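Local atomic coordinates of uncharacterized protein (PDB entry 4ECO), a protein that is of unknown function but, as a leucine-rich repeat protein, probably binds other proteins through its curved solenoid. Residues 245-251 with 268-274; 196-202 with 222-228; 568-574 with 588-594. One frame throughout, in Å; residues are numbered along the deposited sequence.

Contact 1: 245-251 with 268-274; sequences WDNLKDL and FLKALPE
Segments 245-251 and 268-274 lie in the loops that lead into two successive parallel strands of a leucine-rich repeat sheet, 253-257 and 277-279. Residues 245-247 form a short 3-10 segment, closed by Leu-248 N to Trp-245 O at 3.2 Å; Leu-248 then centres an inverse gamma turn. Opposite, Leu-269 to Leu-272 make a type I turn, with Leu-272 N on Leu-269 O at 3.1 Å. The CA atoms pair Trp-245 with Leu-272 and Asp-246 with Pro-273 (both 5.6 Å), and Lys-249 with Glu-274 (5.8 Å). Trp-245 (chi1 m, chi2 117°) presents one indole face to CD2 of Phe-268, whose chi1 is p: CE2 of Trp-245 is 3.5 Å from CB of Phe-268, and the six-membered rings sit obliquely, centroids 5.0 Å apart and planes at 33°. CD2 of Leu-272 (m, t) touches both Trp-245 CE3 and CD2 of Leu-251 (t, p), each at 3.8 Å. Pro-273, its ring C-gamma endo, lies against backbone: CG is 3.3 Å from Asp-246 O, and CD 3.5 Å from Trp-245 O. Lys-249 (m, m, t, t) folds back so that NZ forms a salt bridge with Asp-246 OD2 at 3.1 Å. No direct hydrogen bond joins the segments; one water links Leu-248 O and Leu-251 O (2.7 Å each) to Glu-274 N (3.0 Å), so adjacent repeats cohere here by apolar side chains and a shared water.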
loop_
_atom_site.group_PDB
_atom_site.type_symbol
_atom_site.label_atom_id
_atom_site.label_comp_id
_atom_site.label_asym_id
_atom_site.label_seq_id
_atom_site.Cartn_x
_atom_site.Cartn_y
_atom_site.Cartn_z
ATOM N N TRP A 245 19.950 -21.838 16.303
ATOM C CA TRP A 245 18.944 -20.854 15.909
ATOM C C TRP A 245 17.694 -20.987 16.782
ATOM O O TRP A 245 17.006 -19.991 17.003
ATOM C CB TRP A 245 18.580 -20.972 14.428
ATOM C CG TRP A 245 19.639 -20.441 13.502
ATOM C CD1 TRP A 245 20.346 -21.152 12.579
ATOM C CD2 TRP A 245 20.114 -19.086 13.413
ATOM N NE1 TRP A 245 21.210 -20.323 11.899
ATOM C CE2 TRP A 245 21.104 -19.055 12.403
ATOM C CE3 TRP A 245 19.814 -17.891 14.103
ATOM C CZ2 TRP A 245 21.801 -17.883 12.071
ATOM C CZ3 TRP A 245 20.486 -16.722 13.759
ATOM C CH2 TRP A 245 21.458 -16.723 12.747
ATOM N N ASP A 246 17.451 -22.192 17.338
ATOM C CA ASP A 246 16.312 -22.454 18.208
ATOM C C ASP A 246 16.360 -21.627 19.493
ATOM O O ASP A 246 15.310 -21.337 20.048
ATOM C CB ASP A 246 16.216 -23.943 18.560
ATOM C CG ASP A 246 14.891 -24.317 19.219
ATOM O OD1 ASP A 246 13.831 -24.152 18.566
ATOM O OD2 ASP A 246 14.913 -24.769 20.395
ATOM N N ASN A 247 17.554 -21.200 19.924
ATOM C CA ASN A 247 17.749 -20.420 21.150
ATOM C C ASN A 247 17.373 -18.931 20.991
ATOM O O ASN A 247 17.188 -18.254 22.011
ATOM C CB ASN A 247 19.189 -20.547 21.626
ATOM C CG ASN A 247 19.570 -21.955 21.987
ATOM O OD1 ASN A 247 20.627 -22.432 21.590
ATOM N ND2 ASN A 247 18.697 -22.670 22.701
ATOM N N LEU A 248 17.211 -18.437 19.745
ATOM C CA LEU A 248 16.791 -17.062 19.485
ATOM C C LEU A 248 15.248 -16.995 19.533
ATOM O O LEU A 248 14.542 -16.818 18.523
ATOM C CB LEU A 248 17.371 -16.559 18.156
ATOM C CG LEU A 248 18.742 -15.858 18.256
ATOM C CD1 LEU A 248 19.847 -16.807 18.771
ATOM C CD2 LEU A 248 19.129 -15.260 16.927
ATOM N N LYS A 249 14.747 -17.165 20.759
ATOM C CA LYS A 249 13.338 -17.228 21.118
ATOM C C LYS A 249 12.616 -15.865 21.025
ATOM O O LYS A 249 11.390 -15.839 20.927
ATOM C CB LYS A 249 13.220 -17.763 22.553
ATOM C CG LYS A 249 13.785 -19.183 22.797
ATOM C CD LYS A 249 12.954 -20.311 22.208
ATOM C CE LYS A 249 13.544 -21.663 22.516
ATOM N NZ LYS A 249 12.977 -22.723 21.635
ATOM N N ASP A 250 13.366 -14.749 21.060
ATOM C CA ASP A 250 12.808 -13.401 21.041
ATOM C C ASP A 250 12.878 -12.729 19.658
ATOM O O ASP A 250 12.325 -11.632 19.499
ATOM C CB ASP A 250 13.544 -12.524 22.067
ATOM C CG ASP A 250 13.193 -12.776 23.532
ATOM O OD1 ASP A 250 12.220 -13.548 23.797
ATOM O OD2 ASP A 250 13.860 -12.165 24.418
ATOM N N LEU A 251 13.535 -13.374 18.668
ATOM C CA LEU A 251 13.693 -12.810 17.331
ATOM C C LEU A 251 12.384 -12.948 16.559
ATOM O O LEU A 251 12.092 -14.012 16.032
ATOM C CB LEU A 251 14.885 -13.470 16.596
ATOM C CG LEU A 251 15.282 -12.853 15.247
ATOM C CD1 LEU A 251 15.551 -11.363 15.346
ATOM C CD2 LEU A 251 16.485 -13.541 14.683
ATOM N N PHE A 268 18.720 -19.638 7.372
ATOM C CA PHE A 268 18.564 -19.479 8.819
ATOM C C PHE A 268 17.126 -19.098 9.176
ATOM O O PHE A 268 16.704 -19.332 10.315
ATOM C CB PHE A 268 19.562 -18.441 9.370
ATOM C CG PHE A 268 19.173 -16.993 9.230
ATOM C CD1 PHE A 268 19.521 -16.273 8.097
ATOM C CD2 PHE A 268 18.478 -16.340 10.246
ATOM C CE1 PHE A 268 19.165 -14.927 7.971
ATOM C CE2 PHE A 268 18.102 -15.003 10.115
ATOM C CZ PHE A 268 18.454 -14.302 8.983
ATOM N N LEU A 269 16.394 -18.482 8.212
ATOM C CA LEU A 269 15.027 -18.001 8.417
ATOM C C LEU A 269 14.110 -19.142 8.817
ATOM O O LEU A 269 13.463 -19.014 9.853
ATOM C CB LEU A 269 14.491 -17.291 7.172
ATOM C CG LEU A 269 15.250 -16.039 6.714
ATOM C CD1 LEU A 269 14.886 -15.678 5.295
ATOM C CD2 LEU A 269 15.014 -14.877 7.625
ATOM N N LYS A 270 14.110 -20.284 8.072
ATOM C CA LYS A 270 13.240 -21.432 8.398
ATOM C C LYS A 270 13.662 -22.131 9.717
ATOM O O LYS A 270 12.839 -22.822 10.337
ATOM C CB LYS A 270 13.174 -22.451 7.252
ATOM C CG LYS A 270 14.492 -23.059 6.837
ATOM C CD LYS A 270 14.291 -23.904 5.603
ATOM C CE LYS A 270 15.539 -24.621 5.184
ATOM N NZ LYS A 270 15.320 -25.344 3.910
ATOM N N ALA A 271 14.905 -21.901 10.159
ATOM C CA ALA A 271 15.458 -22.456 11.390
ATOM C C ALA A 271 15.025 -21.651 12.643
ATOM O O ALA A 271 15.272 -22.113 13.754
ATOM C CB ALA A 271 16.984 -22.503 11.304
ATOM N N LEU A 272 14.383 -20.479 12.483
ATOM C CA LEU A 272 13.973 -19.638 13.617
ATOM C C LEU A 272 12.693 -20.165 14.292
ATOM O O LEU A 272 11.791 -20.670 13.616
ATOM C CB LEU A 272 13.777 -18.165 13.192
ATOM C CG LEU A 272 15.036 -17.394 12.714
ATOM C CD1 LEU A 272 14.657 -16.060 12.141
ATOM C CD2 LEU A 272 16.078 -17.206 13.833
ATOM N N PRO A 273 12.585 -20.068 15.635
ATOM C CA PRO A 273 11.385 -20.617 16.296
ATOM C C PRO A 273 10.196 -19.639 16.438
ATOM O O PRO A 273 9.057 -20.105 16.535
ATOM C CB PRO A 273 11.906 -20.995 17.689
ATOM C CG PRO A 273 13.065 -20.058 17.949
ATOM C CD PRO A 273 13.566 -19.555 16.626
ATOM N N GLU A 274 10.449 -18.304 16.499
ATOM C CA GLU A 274 9.381 -17.363 16.821
ATOM C C GLU A 274 9.270 -16.137 15.895
ATOM O O GLU A 274 8.637 -15.148 16.297
ATOM C CB GLU A 274 9.595 -16.866 18.273
ATOM C CG GLU A 274 9.405 -17.926 19.355
ATOM C CD GLU A 274 7.989 -18.432 19.565
ATOM O OE1 GLU A 274 7.027 -17.724 19.175
ATOM O OE2 GLU A 274 7.845 -19.528 20.158
HETATM O O HOH W 1 12.905 -16.552 16.411
#

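Contact 2: 196-202 with 222-228; sequences TFVSKAV and NICEAWE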
loop_
_atom_site.group_PDB
_atom_site.type_symbol
_atom_site.label_atom_id
_atom_site.label_comp_id
_atom_site.label_asym_id
_atom_site.label_seq_id
_atom_site.Cartn_x
_atom_site.Cartn_y
_atom_site.Cartn_z
ATOM N N THR A 196 29.744 -8.236 2.530
ATOM C CA THR A 196 29.866 -9.431 1.695
ATOM C C THR A 196 29.722 -10.726 2.492
ATOM O O THR A 196 29.613 -11.795 1.898
ATOM C CB THR A 196 31.223 -9.408 0.972
ATOM O OG1 THR A 196 32.283 -9.272 1.932
ATOM C CG2 THR A 196 31.307 -8.286 -0.061
ATOM N N PHE A 197 29.695 -10.633 3.820
ATOM C CA PHE A 197 29.622 -11.790 4.697
ATOM C C PHE A 197 29.036 -11.390 6.057
ATOM O O PHE A 197 29.283 -10.277 6.540
ATOM C CB PHE A 197 31.055 -12.372 4.871
ATOM C CG PHE A 197 31.144 -13.745 5.469
ATOM C CD1 PHE A 197 31.136 -13.923 6.846
ATOM C CD2 PHE A 197 31.243 -14.866 4.658
ATOM C CE1 PHE A 197 31.162 -15.202 7.398
ATOM C CE2 PHE A 197 31.286 -16.145 5.214
ATOM C CZ PHE A 197 31.259 -16.302 6.582
ATOM N N VAL A 198 28.257 -12.299 6.667
ATOM C CA VAL A 198 27.690 -12.129 8.007
ATOM C C VAL A 198 27.995 -13.411 8.753
ATOM O O VAL A 198 27.623 -14.500 8.297
ATOM C CB VAL A 198 26.187 -11.737 8.106
ATOM C CG1 VAL A 198 25.835 -11.341 9.536
ATOM C CG2 VAL A 198 25.843 -10.597 7.166
ATOM N N SER A 199 28.697 -13.270 9.888
ATOM C CA SER A 199 29.138 -14.348 10.758
ATOM C C SER A 199 27.968 -15.170 11.359
ATOM O O SER A 199 26.905 -14.647 11.704
ATOM C CB SER A 199 29.981 -13.768 11.893
ATOM O OG SER A 199 30.315 -14.714 12.893
ATOM N N LYS A 200 28.219 -16.469 11.499
ATOM C CA LYS A 200 27.412 -17.493 12.140
ATOM C C LYS A 200 27.069 -17.082 13.580
ATOM O O LYS A 200 26.008 -17.445 14.090
ATOM C CB LYS A 200 28.291 -18.762 12.148
ATOM C CG LYS A 200 27.655 -20.071 12.558
ATOM C CD LYS A 200 28.696 -21.175 12.500
ATOM C CE LYS A 200 28.158 -22.484 13.027
ATOM N NZ LYS A 200 29.143 -23.603 12.903
ATOM N N ALA A 201 27.989 -16.304 14.218
ATOM C CA ALA A 201 28.010 -15.831 15.613
ATOM C C ALA A 201 26.715 -15.169 16.077
ATOM O O ALA A 201 26.497 -15.138 17.282
ATOM C CB ALA A 201 29.162 -14.858 15.827
ATOM N N VAL A 202 25.848 -14.687 15.149
ATOM C CA VAL A 202 24.553 -14.058 15.438
ATOM C C VAL A 202 23.673 -15.035 16.330
ATOM O O VAL A 202 22.919 -14.561 17.190
ATOM C CB VAL A 202 23.865 -13.629 14.109
ATOM C CG1 VAL A 202 22.450 -13.102 14.331
ATOM C CG2 VAL A 202 24.700 -12.570 13.407
ATOM N N ASN A 222 26.417 -16.896 2.525
ATOM C CA ASN A 222 27.352 -16.139 3.358
ATOM C C ASN A 222 26.612 -15.318 4.420
ATOM O O ASN A 222 27.229 -14.493 5.102
ATOM C CB ASN A 222 28.244 -15.263 2.497
ATOM C CG ASN A 222 29.319 -16.057 1.792
ATOM O OD1 ASN A 222 29.644 -17.201 2.157
ATOM N ND2 ASN A 222 29.925 -15.446 0.785
ATOM N N ILE A 223 25.303 -15.606 4.608
ATOM C CA ILE A 223 24.476 -14.958 5.627
ATOM C C ILE A 223 24.305 -15.930 6.784
ATOM O O ILE A 223 23.396 -16.771 6.754
ATOM C CB ILE A 223 23.097 -14.442 5.107
ATOM C CG1 ILE A 223 23.246 -13.538 3.864
ATOM C CG2 ILE A 223 22.326 -13.734 6.231
ATOM C CD1 ILE A 223 21.962 -13.216 3.185
ATOM N N CYS A 224 25.217 -15.840 7.776
ATOM C CA CYS A 224 25.207 -16.561 9.048
ATOM C C CYS A 224 25.210 -18.111 8.901
ATOM O O CYS A 224 24.590 -18.825 9.710
ATOM C CB CYS A 224 24.025 -16.098 9.894
ATOM S SG CYS A 224 24.004 -14.318 10.198
ATOM N N GLU A 225 25.996 -18.618 7.939
ATOM C CA GLU A 225 26.200 -20.056 7.755
ATOM C C GLU A 225 27.520 -20.518 8.395
ATOM O O GLU A 225 27.589 -21.608 8.977
ATOM C CB GLU A 225 26.194 -20.441 6.277
ATOM C CG GLU A 225 24.812 -20.520 5.660
ATOM C CD GLU A 225 24.744 -21.319 4.376
ATOM O OE1 GLU A 225 25.709 -22.068 4.085
ATOM O OE2 GLU A 225 23.708 -21.221 3.677
ATOM N N ALA A 226 28.560 -19.678 8.284
ATOM C CA ALA A 226 29.906 -20.012 8.724
ATOM C C ALA A 226 30.559 -18.917 9.557
ATOM O O ALA A 226 30.075 -17.780 9.617
ATOM C CB ALA A 226 30.770 -20.278 7.495
ATOM N N TRP A 227 31.687 -19.276 10.188
ATOM C CA TRP A 227 32.485 -18.314 10.923
ATOM C C TRP A 227 33.130 -17.370 9.929
ATOM O O TRP A 227 33.450 -17.784 8.809
ATOM C CB TRP A 227 33.538 -19.005 11.784
ATOM C CG TRP A 227 33.016 -20.029 12.744
ATOM C CD1 TRP A 227 33.295 -21.368 12.748
ATOM C CD2 TRP A 227 32.181 -19.791 13.884
ATOM N NE1 TRP A 227 32.698 -21.976 13.828
ATOM C CE2 TRP A 227 31.984 -21.034 14.529
ATOM C CE3 TRP A 227 31.575 -18.643 14.427
ATOM C CZ2 TRP A 227 31.195 -21.164 15.676
ATOM C CZ3 TRP A 227 30.808 -18.776 15.574
ATOM C CH2 TRP A 227 30.611 -20.028 16.173
ATOM N N GLU A 228 33.282 -16.100 10.304
ATOM C CA GLU A 228 33.922 -15.123 9.435
ATOM C C GLU A 228 35.368 -15.547 9.292
ATOM O O GLU A 228 35.905 -15.576 8.189
ATOM C CB GLU A 228 33.753 -13.713 10.006
ATOM C CG GLU A 228 34.212 -12.609 9.078
ATOM C CD GLU A 228 35.706 -12.358 9.042
ATOM O OE1 GLU A 228 36.359 -12.363 10.116
ATOM O OE2 GLU A 228 36.220 -12.137 7.922
HETATM O O HOH W 2 28.894 -13.081 -0.186
HETATM O O HOH W 3 28.160 -17.223 6.500
#
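At the apolar centre, Cys-224 SG packs against both Val-198 CG1 (3.6 Å) and Val-202 CG2 (3.7 Å). The Phe-197 ring, turned by chi1 t, has Asn-222 O over one face and Ala-226 O at its edge; its CE1 comes within 3.4 Å of Glu-228 CA. Arg-96 makes a cation-pi contact with this ring and a salt bridge with Glu-228. Between Val-198 and Ile-223, a single beta bridge joins the end of strand 194-198, which pairs with 96-97 in a two-stranded parallel sheet, to the loop after strand 210-214 of the leucine-rich repeat sheet. Val-198 N donates to Asn-222 O at 2.9 Å, and its O accepts from Cys-224 N at 2.8 Å. A third bond, outside the single bridge, ties Lys-200 N to Ala-226 O at 3.0 Å, where the 3-10 segment 200-202 begins. The Lys-200 side chain, extended with all four chi angles t, lies over Trp-227 in a CH-pi contact, CD 3.9 Å from the centroid of the six-membered ring and 13° off its normal. Within the contact, Ser-199 OG accepts from Ala-201 N at 3.1 Å in an ST turn and is also hydrogen-bonded to Asp-99. At the polar edge, beside Asn-222, one water donates to Thr-196 O at 2.6 Å and accepts from Asn-222 ND2 at 2.8 Å.

Contact 3: 568-574 with 588-594; sequences LTQLQIG and NISVLDI
Strands 570-572 and 591-593 run parallel, their axes 4.8 Å apart at closest approach and 8° from aligned. Gln-570 pairs with Val-591, Leu-571 with Leu-592 and Gln-572 with Asp-593, at CA separations of 4.5, 5.0 and 4.7 Å. Four hydrogen bonds alternate along the ladder: Val-591 N to Thr-569 O (3.0 Å), Leu-571 N to Val-591 O (2.9 Å), Asp-593 N to Leu-571 O (3.0 Å) and Ile-573 N to Asp-593 O (2.9 Å). Before the second strand, Ile-589 centres an inverse gamma turn, and a water spans Leu-568 O (2.8 Å) and Asn-588 ND2 (2.7 Å). Leu-571 and Leu-592, both t, p, share one face, with CD2 of Leu-571 3.8 Å from CD1 of Leu-592; Ile-589 CG2 lies 4.1 Å from Leu-571 CB. The other face carries Gln-570, Gln-572, Val-591 and Asp-593; Gln-572 (m, t) donates NE2 to Gln-570 OE1 at 3.0 Å, and CG1 of Val-591 (t) lies 3.7 Å from Gln-570 CG. Asp-593 (t) accepts weakly at OD2 from Gly-574 N, 3.1 Å away. Asn-597 ND2 bonds Ile-573 O and Ile-594 O, linking successive repeats, as in an asparagine ladder. Such in-register short strands, with leucines facing the core, typify stacked leucine-rich repeats.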
loop_
_atom_site.group_PDB
_atom_site.type_symbol
_atom_site.label_atom_id
_atom_site.label_comp_id
_atom_site.label_asym_id
_atom_site.label_seq_id
_atom_site.Cartn_x
_atom_site.Cartn_y
_atom_site.Cartn_z
ATOM N N LEU A 568 -26.418 22.410 -5.104
ATOM C CA LEU A 568 -25.418 22.403 -6.183
ATOM C C LEU A 568 -24.532 23.638 -6.167
ATOM O O LEU A 568 -25.045 24.751 -6.237
ATOM C CB LEU A 568 -26.077 22.258 -7.561
ATOM C CG LEU A 568 -25.139 21.943 -8.713
ATOM C CD1 LEU A 568 -24.966 20.465 -8.891
ATOM C CD2 LEU A 568 -25.636 22.560 -9.971
ATOM N N THR A 569 -23.195 23.434 -6.075
ATOM C CA THR A 569 -22.220 24.533 -6.061
ATOM C C THR A 569 -21.185 24.390 -7.203
ATOM O O THR A 569 -20.499 25.365 -7.512
ATOM C CB THR A 569 -21.517 24.685 -4.710
ATOM O OG1 THR A 569 -20.781 23.516 -4.382
ATOM C CG2 THR A 569 -22.466 25.073 -3.593
ATOM N N GLN A 570 -21.147 23.248 -7.891
ATOM C CA GLN A 570 -20.204 23.084 -8.981
ATOM C C GLN A 570 -20.840 22.334 -10.157
ATOM O O GLN A 570 -21.299 21.196 -10.002
ATOM C CB GLN A 570 -18.932 22.356 -8.484
ATOM C CG GLN A 570 -17.865 22.146 -9.563
ATOM C CD GLN A 570 -16.513 21.721 -9.060
ATOM O OE1 GLN A 570 -15.661 21.319 -9.842
ATOM N NE2 GLN A 570 -16.276 21.789 -7.753
ATOM N N LEU A 571 -20.816 22.966 -11.344
ATOM C CA LEU A 571 -21.314 22.390 -12.583
ATOM C C LEU A 571 -20.258 22.466 -13.652
ATOM O O LEU A 571 -19.825 23.554 -14.022
ATOM C CB LEU A 571 -22.608 23.058 -13.075
ATOM C CG LEU A 571 -23.093 22.629 -14.470
ATOM C CD1 LEU A 571 -23.512 21.148 -14.513
ATOM C CD2 LEU A 571 -24.208 23.523 -14.950
ATOM N N GLN A 572 -19.893 21.301 -14.191
ATOM C CA GLN A 572 -18.929 21.190 -15.273
ATOM C C GLN A 572 -19.639 20.720 -16.513
ATOM O O GLN A 572 -20.066 19.572 -16.560
ATOM C CB GLN A 572 -17.806 20.236 -14.889
ATOM C CG GLN A 572 -17.003 20.655 -13.674
ATOM C CD GLN A 572 -15.854 19.697 -13.448
ATOM O OE1 GLN A 572 -15.703 18.685 -14.139
ATOM N NE2 GLN A 572 -15.022 19.991 -12.462
ATOM N N ILE A 573 -19.802 21.609 -17.507
ATOM C CA ILE A 573 -20.506 21.305 -18.767
ATOM C C ILE A 573 -19.650 21.769 -19.979
ATOM O O ILE A 573 -20.143 21.860 -21.099
ATOM C CB ILE A 573 -21.929 21.953 -18.733
ATOM C CG1 ILE A 573 -22.880 21.333 -19.772
ATOM C CG2 ILE A 573 -21.914 23.501 -18.726
ATOM C CD1 ILE A 573 -24.362 21.537 -19.486
ATOM N N GLY A 574 -18.368 22.004 -19.741
ATOM C CA GLY A 574 -17.445 22.431 -20.778
ATOM C C GLY A 574 -17.177 21.407 -21.863
ATOM O O GLY A 574 -17.402 20.208 -21.670
ATOM N N ASN A 588 -24.963 30.613 -6.168
ATOM C CA ASN A 588 -24.691 29.390 -5.415
ATOM C C ASN A 588 -23.896 28.408 -6.272
ATOM O O ASN A 588 -23.112 27.641 -5.704
ATOM C CB ASN A 588 -25.960 28.734 -4.872
ATOM C CG ASN A 588 -25.695 27.639 -3.836
ATOM O OD1 ASN A 588 -24.932 27.807 -2.863
ATOM N ND2 ASN A 588 -26.331 26.479 -4.011
ATOM N N ILE A 589 -24.021 28.455 -7.625
ATOM C CA ILE A 589 -23.185 27.593 -8.478
ATOM C C ILE A 589 -21.892 28.390 -8.660
ATOM O O ILE A 589 -21.722 29.069 -9.670
ATOM C CB ILE A 589 -23.909 27.168 -9.794
ATOM C CG1 ILE A 589 -25.192 26.360 -9.444
ATOM C CG2 ILE A 589 -22.987 26.325 -10.705
ATOM C CD1 ILE A 589 -26.378 26.552 -10.322
ATOM N N SER A 590 -21.034 28.383 -7.602
ATOM C CA SER A 590 -19.792 29.171 -7.455
ATOM C C SER A 590 -18.624 28.613 -8.290
ATOM O O SER A 590 -17.637 29.321 -8.478
ATOM C CB SER A 590 -19.381 29.278 -5.988
ATOM O OG SER A 590 -19.347 28.021 -5.331
ATOM N N VAL A 591 -18.733 27.385 -8.819
ATOM C CA VAL A 591 -17.724 26.817 -9.722
ATOM C C VAL A 591 -18.463 26.373 -10.981
ATOM O O VAL A 591 -19.192 25.382 -10.949
ATOM C CB VAL A 591 -16.856 25.681 -9.122
ATOM C CG1 VAL A 591 -15.866 25.158 -10.158
ATOM C CG2 VAL A 591 -16.118 26.144 -7.873
ATOM N N LEU A 592 -18.325 27.139 -12.070
ATOM C CA LEU A 592 -19.012 26.825 -13.318
ATOM C C LEU A 592 -18.044 26.783 -14.484
ATOM O O LEU A 592 -17.372 27.773 -14.793
ATOM C CB LEU A 592 -20.126 27.855 -13.576
ATOM C CG LEU A 592 -20.935 27.763 -14.873
ATOM C CD1 LEU A 592 -21.866 26.530 -14.896
ATOM C CD2 LEU A 592 -21.768 29.003 -15.027
ATOM N N ASP A 593 -17.973 25.614 -15.117
ATOM C CA ASP A 593 -17.166 25.393 -16.308
ATOM C C ASP A 593 -18.081 25.320 -17.503
ATOM O O ASP A 593 -18.850 24.362 -17.630
ATOM C CB ASP A 593 -16.297 24.121 -16.198
ATOM C CG ASP A 593 -15.759 23.632 -17.539
ATOM O OD1 ASP A 593 -15.220 24.462 -18.308
ATOM O OD2 ASP A 593 -15.936 22.442 -17.843
ATOM N N ILE A 594 -18.013 26.346 -18.360
ATOM C CA ILE A 594 -18.780 26.408 -19.602
ATOM C C ILE A 594 -17.817 26.550 -20.781
ATOM O O ILE A 594 -18.263 26.779 -21.907
ATOM C CB ILE A 594 -19.835 27.558 -19.590
ATOM C CG1 ILE A 594 -19.180 28.949 -19.317
ATOM C CG2 ILE A 594 -21.006 27.240 -18.638
ATOM C CD1 ILE A 594 -20.009 30.157 -19.673
HETATM O O HOH W 4 -27.486 26.044 -6.373
#

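In the fold
Along the chain the contacts follow in series: contact 2 closes before contact 1 opens, and contact 3 comes near the C-terminal end. Contacts 1 and 2 are neighbours, their centres 15 Å apart, and share a core: Trp-245 CZ2 lies 3.6 Å from Cys-224 CB, and Phe-268 CE1 3.8 Å from Ile-223 CG2. Contact 3 lies across the centre of the chain, its centre 63 Å from that of contact 1 and 67 Å from that of contact 2. Contact 2 ties the small sheet of 96-97 and 194-198 to the loop after strand 210-214 of the long sheet, and contact 1 joins loops leading into its strands 253-257 and 277-279, towards one end of the solenoid; contact 3 stacks two strands towards the other.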